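Local coordinates for periplasmic sugar-binding protein (Chloroflexus aurantiacus, PDB 4RXU), which probably binds sugars for an ABC-type carbohydrate transporter and holds beta-D-glucopyranose in its pocket, at residues A[92-97]-A[119-124]; A[125-130]-A[326-331]. All coordinates share one frame; numbering follows the deposited sequence.

Interaction 1 of 2, residues A[92-97]-A[119-124]; sequences ICPHDG and RLIRET. With BGC (beta-D-glucopyranose), chain C.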
loop_
_atom_site.group_PDB
_atom_site.type_symbol
_atom_site.label_atom_id
_atom_site.label_comp_id
_atom_site.label_asym_id
_atom_site.label_seq_id
_atom_site.Cartn_x
_atom_site.Cartn_y
_atom_site.Cartn_z
ATOM N N ILE A 92 9.036 -12.173 -3.902
ATOM C CA ILE A 92 9.176 -11.767 -2.499
ATOM C C ILE A 92 8.671 -10.348 -2.233
ATOM O O ILE A 92 9.124 -9.396 -2.874
ATOM C CB ILE A 92 10.638 -11.914 -1.985
ATOM C CG1 ILE A 92 10.745 -11.417 -0.535
ATOM C CG2 ILE A 92 11.655 -11.226 -2.903
ATOM C CD1 ILE A 92 12.021 -11.863 0.148
ATOM N N CYS A 93 7.740 -10.255 -1.277
ATOM C CA CYS A 93 7.316 -8.995 -0.730
ATOM C C CYS A 93 7.997 -8.811 0.629
ATOM O O CYS A 93 7.668 -9.517 1.575
ATOM C CB CYS A 93 5.810 -8.931 -0.604
ATOM S SG CYS A 93 5.274 -7.408 0.155
ATOM N N PRO A 94 8.942 -7.843 0.718
ATOM C CA PRO A 94 9.693 -7.713 1.929
ATOM C C PRO A 94 8.912 -7.111 3.064
ATOM O O PRO A 94 8.092 -6.208 2.872
ATOM C CB PRO A 94 10.842 -6.763 1.545
ATOM C CG PRO A 94 10.316 -5.980 0.399
ATOM C CD PRO A 94 9.523 -7.013 -0.357
ATOM N N HIS A 95 9.201 -7.591 4.262
ATOM C CA HIS A 95 8.723 -6.876 5.438
ATOM C C HIS A 95 9.389 -5.515 5.601
ATOM O O HIS A 95 8.727 -4.487 5.768
ATOM C CB HIS A 95 8.943 -7.672 6.695
ATOM C CG HIS A 95 8.553 -6.895 7.895
ATOM N ND1 HIS A 95 7.266 -6.442 8.073
ATOM C CD2 HIS A 95 9.289 -6.364 8.892
ATOM C CE1 HIS A 95 7.212 -5.716 9.170
ATOM N NE2 HIS A 95 8.425 -5.670 9.697
ATOM N N ASP A 96 10.708 -5.522 5.500
ATOM C CA ASP A 96 11.507 -4.317 5.615
ATOM C C ASP A 96 12.374 -4.248 4.372
ATOM O O ASP A 96 13.203 -5.108 4.155
ATOM C CB ASP A 96 12.350 -4.347 6.891
ATOM C CG ASP A 96 13.216 -3.111 7.058
ATOM O OD1 ASP A 96 13.859 -2.631 6.087
ATOM O OD2 ASP A 96 13.275 -2.617 8.185
ATOM N N GLY A 97 12.162 -3.238 3.546
ATOM C CA GLY A 97 12.743 -3.259 2.199
ATOM C C GLY A 97 14.261 -3.256 2.199
ATOM O O GLY A 97 14.894 -4.012 1.503
ATOM N N ARG A 119 6.133 -4.499 -2.795
ATOM C CA ARG A 119 7.081 -3.626 -2.109
ATOM C C ARG A 119 8.457 -3.897 -2.648
ATOM O O ARG A 119 8.769 -5.029 -3.050
ATOM C CB ARG A 119 7.109 -3.916 -0.611
ATOM C CG ARG A 119 5.811 -3.668 0.094
ATOM C CD ARG A 119 5.913 -4.131 1.530
ATOM N NE ARG A 119 4.727 -3.804 2.283
ATOM C CZ ARG A 119 4.493 -4.205 3.518
ATOM N NH1 ARG A 119 5.355 -5.004 4.133
ATOM N NH2 ARG A 119 3.388 -3.821 4.126
ATOM N N LEU A 120 9.273 -2.850 -2.647
ATOM C CA LEU A 120 10.598 -2.902 -3.222
ATOM C C LEU A 120 11.682 -3.230 -2.189
ATOM O O LEU A 120 11.790 -2.593 -1.150
ATOM C CB LEU A 120 10.886 -1.538 -3.864
ATOM C CG LEU A 120 12.158 -1.396 -4.699
ATOM C CD1 LEU A 120 12.227 -2.429 -5.816
ATOM C CD2 LEU A 120 12.258 0.035 -5.218
ATOM N N ILE A 121 12.494 -4.237 -2.497
ATOM C CA ILE A 121 13.732 -4.488 -1.765
ATOM C C ILE A 121 14.736 -3.417 -2.146
ATOM O O ILE A 121 14.945 -3.145 -3.325
ATOM C CB ILE A 121 14.311 -5.877 -2.098
ATOM C CG1 ILE A 121 13.348 -6.939 -1.565
ATOM C CG2 ILE A 121 15.687 -6.034 -1.465
ATOM C CD1 ILE A 121 13.740 -8.369 -1.847
ATOM N N ARG A 122 15.368 -2.828 -1.139
ATOM C CA ARG A 122 16.255 -1.689 -1.314
ATOM C C ARG A 122 17.708 -1.969 -1.045
ATOM O O ARG A 122 18.051 -2.950 -0.395
ATOM C CB ARG A 122 15.789 -0.538 -0.428
ATOM C CG ARG A 122 14.441 0.017 -0.864
ATOM C CD ARG A 122 14.055 1.212 -0.018
ATOM N NE ARG A 122 14.763 2.429 -0.444
ATOM C CZ ARG A 122 15.728 3.053 0.205
ATOM N NH1 ARG A 122 16.192 2.614 1.371
ATOM N NH2 ARG A 122 16.240 4.155 -0.348
ATOM N N GLU A 123 18.549 -1.091 -1.584
ATOM C CA GLU A 123 19.984 -0.990 -1.235
ATOM C C GLU A 123 20.772 -2.226 -1.660
ATOM O O GLU A 123 21.706 -2.683 -0.984
ATOM C CB GLU A 123 20.169 -0.700 0.250
ATOM C CG GLU A 123 19.555 0.612 0.731
ATOM C CD GLU A 123 19.979 1.860 -0.040
ATOM O OE1 GLU A 123 20.965 1.839 -0.798
ATOM O OE2 GLU A 123 19.305 2.898 0.127
ATOM N N THR A 124 20.384 -2.751 -2.808
ATOM C CA THR A 124 21.107 -3.840 -3.462
ATOM C C THR A 124 20.800 -3.902 -4.932
ATOM O O THR A 124 19.713 -3.539 -5.384
ATOM C CB THR A 124 20.830 -5.242 -2.863
ATOM O OG1 THR A 124 21.574 -6.224 -3.599
ATOM C CG2 THR A 124 19.367 -5.614 -2.885
HETATM C C2 BGC C . 0.648 -2.359 0.269
HETATM C C3 BGC C . -0.744 -1.901 0.658
HETATM C C4 BGC C . -1.052 -2.379 2.069
HETATM C C5 BGC C . 0.054 -1.975 3.044
HETATM C C6 BGC C . -0.116 -2.562 4.428
HETATM C C1 BGC C . 1.557 -1.721 1.305
HETATM O O1 BGC C . 2.911 -1.835 0.979
HETATM O O2 BGC C . 0.943 -1.907 -1.057
HETATM O O3 BGC C . -1.666 -2.445 -0.282
HETATM O O4 BGC C . -2.253 -1.721 2.520
HETATM O O5 BGC C . 1.318 -2.375 2.552
HETATM O O6 BGC C . -0.349 -3.972 4.383
HETATM O O HOH W 1 4.862 -6.095 6.609
#
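The guanidinium of Arg-119 meets Pro-94 edge-on: NH1 donates to the carbonyl O of Pro-94 at 3.2 Å, with that oxygen only 2° out of the guanidinium plane. The other N-H of NH1 donates to water 1, which lies in the guanidinium plane and also in the plane of the His-95 ring, bonded to ND1. Glucose is gripped through two more N-H groups: NE donates to O1 at 3.0 Å and NH2 to the ring oxygen O5 at 3.0 Å, O5 lying at the guanidinium edge, while NH2 also pairs with Glu-42. An extended chain from CG to NE carries the group there, with CD 3.6 Å from Cys-93 SG. An alanine here would probably leave glucose O1 and O5 without these donors and the charge of Glu-42 without this mate. Both segments are loops following parallel strands, 89-92 and 113-117, of a periplasmic-binding-protein sheet, the usual place for ligand-facing loops in this fold. Behind the arginine the chemistry turns apolar: Ile-121 sets CG1 on Pro-94 CG (3.7 Å) and CD1 on Ile-92 CG2 (3.7 Å). Gly-97 comes so near Leu-120 O that a beta-carbon would clash; its own O accepts from Arg-122 N at 2.9 Å.

Interaction 2 of 2, residues A[125-130]-A[326-331]; sequences DAVDYY and YNNGKK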
loop_
_atom_site.group_PDB
_atom_site.type_symbol
_atom_site.label_atom_id
_atom_site.label_comp_id
_atom_site.label_asym_id
_atom_site.label_seq_id
_atom_site.Cartn_x
_atom_site.Cartn_y
_atom_site.Cartn_z
ATOM N N ASP A 125 21.762 -4.404 -5.683
ATOM C CA ASP A 125 21.448 -4.611 -7.106
ATOM C C ASP A 125 20.928 -6.039 -7.394
ATOM O O ASP A 125 20.625 -6.345 -8.544
ATOM C CB ASP A 125 22.576 -4.166 -8.038
ATOM C CG ASP A 125 23.856 -4.866 -7.771
ATOM O OD1 ASP A 125 23.891 -5.747 -6.891
ATOM O OD2 ASP A 125 24.846 -4.522 -8.447
ATOM N N ALA A 126 20.741 -6.832 -6.339
ATOM C CA ALA A 126 20.208 -8.181 -6.416
ATOM C C ALA A 126 18.694 -8.220 -6.537
ATOM O O ALA A 126 18.070 -9.096 -5.971
ATOM C CB ALA A 126 20.650 -9.000 -5.194
ATOM N N VAL A 127 18.104 -7.286 -7.267
ATOM C CA VAL A 127 16.682 -7.357 -7.572
ATOM C C VAL A 127 16.546 -7.348 -9.093
ATOM O O VAL A 127 17.030 -6.401 -9.731
ATOM C CB VAL A 127 15.890 -6.194 -6.950
ATOM C CG1 VAL A 127 14.422 -6.405 -7.232
ATOM C CG2 VAL A 127 16.164 -6.065 -5.455
ATOM N N ASP A 128 15.941 -8.387 -9.674
ATOM C CA ASP A 128 15.842 -8.482 -11.142
ATOM C C ASP A 128 14.646 -7.718 -11.700
ATOM O O ASP A 128 14.763 -7.039 -12.708
ATOM C CB ASP A 128 15.841 -9.935 -11.576
ATOM C CG ASP A 128 17.126 -10.610 -11.191
ATOM O OD1 ASP A 128 18.174 -10.224 -11.738
ATOM O OD2 ASP A 128 17.101 -11.455 -10.289
ATOM N N TYR A 129 13.499 -7.858 -11.035
ATOM C CA TYR A 129 12.227 -7.222 -11.476
ATOM C C TYR A 129 11.457 -6.779 -10.263
ATOM O O TYR A 129 11.627 -7.330 -9.159
ATOM C CB TYR A 129 11.356 -8.181 -12.330
ATOM C CG TYR A 129 12.102 -8.608 -13.548
ATOM C CD1 TYR A 129 12.121 -7.806 -14.687
ATOM C CD2 TYR A 129 12.899 -9.756 -13.522
ATOM C CE1 TYR A 129 12.886 -8.153 -15.789
ATOM C CE2 TYR A 129 13.675 -10.106 -14.614
ATOM C CZ TYR A 129 13.658 -9.297 -15.744
ATOM O OH TYR A 129 14.386 -9.598 -16.865
ATOM N N TYR A 130 10.574 -5.829 -10.504
ATOM C CA TYR A 130 9.649 -5.336 -9.493
ATOM C C TYR A 130 8.213 -5.322 -10.057
ATOM O O TYR A 130 7.895 -4.523 -10.934
ATOM C CB TYR A 130 10.058 -3.928 -9.070
ATOM C CG TYR A 130 9.223 -3.298 -7.978
ATOM C CD1 TYR A 130 8.621 -4.043 -6.976
ATOM C CD2 TYR A 130 9.059 -1.926 -7.943
ATOM C CE1 TYR A 130 7.877 -3.423 -5.975
ATOM C CE2 TYR A 130 8.354 -1.289 -6.950
ATOM C CZ TYR A 130 7.766 -2.021 -5.950
ATOM O OH TYR A 130 7.078 -1.352 -4.975
ATOM N N TYR A 326 11.862 1.432 -10.965
ATOM C CA TYR A 326 11.794 2.085 -9.669
ATOM C C TYR A 326 13.179 2.039 -9.082
ATOM O O TYR A 326 13.795 0.990 -9.013
ATOM C CB TYR A 326 10.844 1.388 -8.688
ATOM C CG TYR A 326 9.372 1.630 -8.921
ATOM C CD1 TYR A 326 8.748 1.208 -10.092
ATOM C CD2 TYR A 326 8.605 2.266 -7.971
ATOM C CE1 TYR A 326 7.396 1.432 -10.307
ATOM C CE2 TYR A 326 7.254 2.486 -8.169
ATOM C CZ TYR A 326 6.658 2.087 -9.343
ATOM O OH TYR A 326 5.306 2.314 -9.498
ATOM N N ASN A 327 13.652 3.174 -8.602
ATOM C CA ASN A 327 14.933 3.194 -7.963
ATOM C C ASN A 327 14.845 2.667 -6.551
ATOM O O ASN A 327 13.942 3.010 -5.771
ATOM C CB ASN A 327 15.499 4.606 -7.925
ATOM C CG ASN A 327 16.906 4.649 -7.338
ATOM O OD1 ASN A 327 17.103 4.898 -6.147
ATOM N ND2 ASN A 327 17.874 4.326 -8.160
ATOM N N ASN A 328 15.838 1.868 -6.195
ATOM C CA ASN A 328 15.837 1.231 -4.881
ATOM C C ASN A 328 17.024 1.641 -3.995
ATOM O O ASN A 328 17.267 1.027 -2.965
ATOM C CB ASN A 328 15.772 -0.287 -5.050
ATOM C CG ASN A 328 17.125 -0.914 -5.262
ATOM O OD1 ASN A 328 18.079 -0.239 -5.657
ATOM N ND2 ASN A 328 17.240 -2.198 -4.940
ATOM N N GLY A 329 17.702 2.722 -4.373
ATOM C CA GLY A 329 18.888 3.210 -3.651
ATOM C C GLY A 329 20.213 2.828 -4.288
ATOM O O GLY A 329 21.237 3.525 -4.132
ATOM N N LYS A 330 20.191 1.717 -5.005
ATOM C CA LYS A 330 21.367 1.210 -5.740
ATOM C C LYS A 330 21.152 0.944 -7.224
ATOM O O LYS A 330 22.113 1.001 -8.012
ATOM C CB LYS A 330 21.889 -0.065 -5.098
ATOM C CG LYS A 330 22.507 0.178 -3.733
ATOM C CD LYS A 330 23.805 0.970 -3.794
ATOM C CE LYS A 330 24.436 1.132 -2.414
ATOM N NZ LYS A 330 23.681 2.140 -1.612
ATOM N N LYS A 331 19.911 0.673 -7.612
ATOM C CA LYS A 331 19.598 0.221 -8.960
ATOM C C LYS A 331 18.242 0.769 -9.357
ATOM O O LYS A 331 17.355 0.888 -8.527
ATOM C CB LYS A 331 19.598 -1.324 -8.990
ATOM C CG LYS A 331 19.075 -1.970 -10.258
ATOM C CD LYS A 331 19.199 -3.477 -10.155
ATOM C CE LYS A 331 18.770 -4.126 -11.441
ATOM N NZ LYS A 331 19.096 -5.555 -11.379
HETATM O O HOH W 2 21.725 -6.035 -11.692
#
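A β-hairpin formed by strands 325-327 and 332-343 turns at residues 328-331; from it Tyr-326 reaches the start of strand 129-133 and Lys-331 the loop before it. The tyrosines make a T-shaped pair: the CD2-CE2 edge of Tyr-130 points at one face of Tyr-326, with centroids 5.0 Å apart and planes at 90°. Tyr-130 CE2 comes 3.7 Å from Tyr-326 CG, so it sits off-centre, toward the rim. Hydroxyls let both rings serve beyond this packing: Tyr-326 bonds Gln-337, and Tyr-130 bonds the backbone O of Asp-118, a residue that holds glucose. The turn itself is built on asparagines. Asn-327 OD1 accepts from Gly-329 N in an Asx turn, and Asn-328 OD1 takes the N-H groups of Lys-330 (3.0 Å) and Lys-331 (2.8 Å) from opposite faces of its amide plane. Gly-329 suits its backbone angles, at which a beta-carbon would jam against the preceding carbonyl. Lys-331 leaves this turn with CG anti to its backbone N (chi1 171°) and runs on extended. A long chain suits the place, for NZ donates to Val-127 O at 2.8 Å, weakly to Asp-125 O at 3.3 Å, and to water 2 at 2.7 Å. Asp-128, whose OD2 is taken by Val-114 N, has OD1 4.8 Å from NZ, not in contact, and would probably favour the ammonium charge.

Interaction 1 is largely buried and lies beside the sugar, whereas interaction 2 is only partly buried, with Asp-125 and Lys-330 exposed. They follow one another along the chain, since 119-124 runs directly into 125-130, and their centres are 9 Å apart. Asn-328 of the hairpin turn ties them: its ND2 donates to the backbone O of both Ile-121 and Thr-124, and its backbone O probably accepts from Glu-123 N. The chemistry follows the place: in interaction 1 a buried arginine shares its donors among sugar, Glu-42, a water and a backbone carbonyl, while in interaction 2 a lysine near the surface serves backbone carbonyls and water.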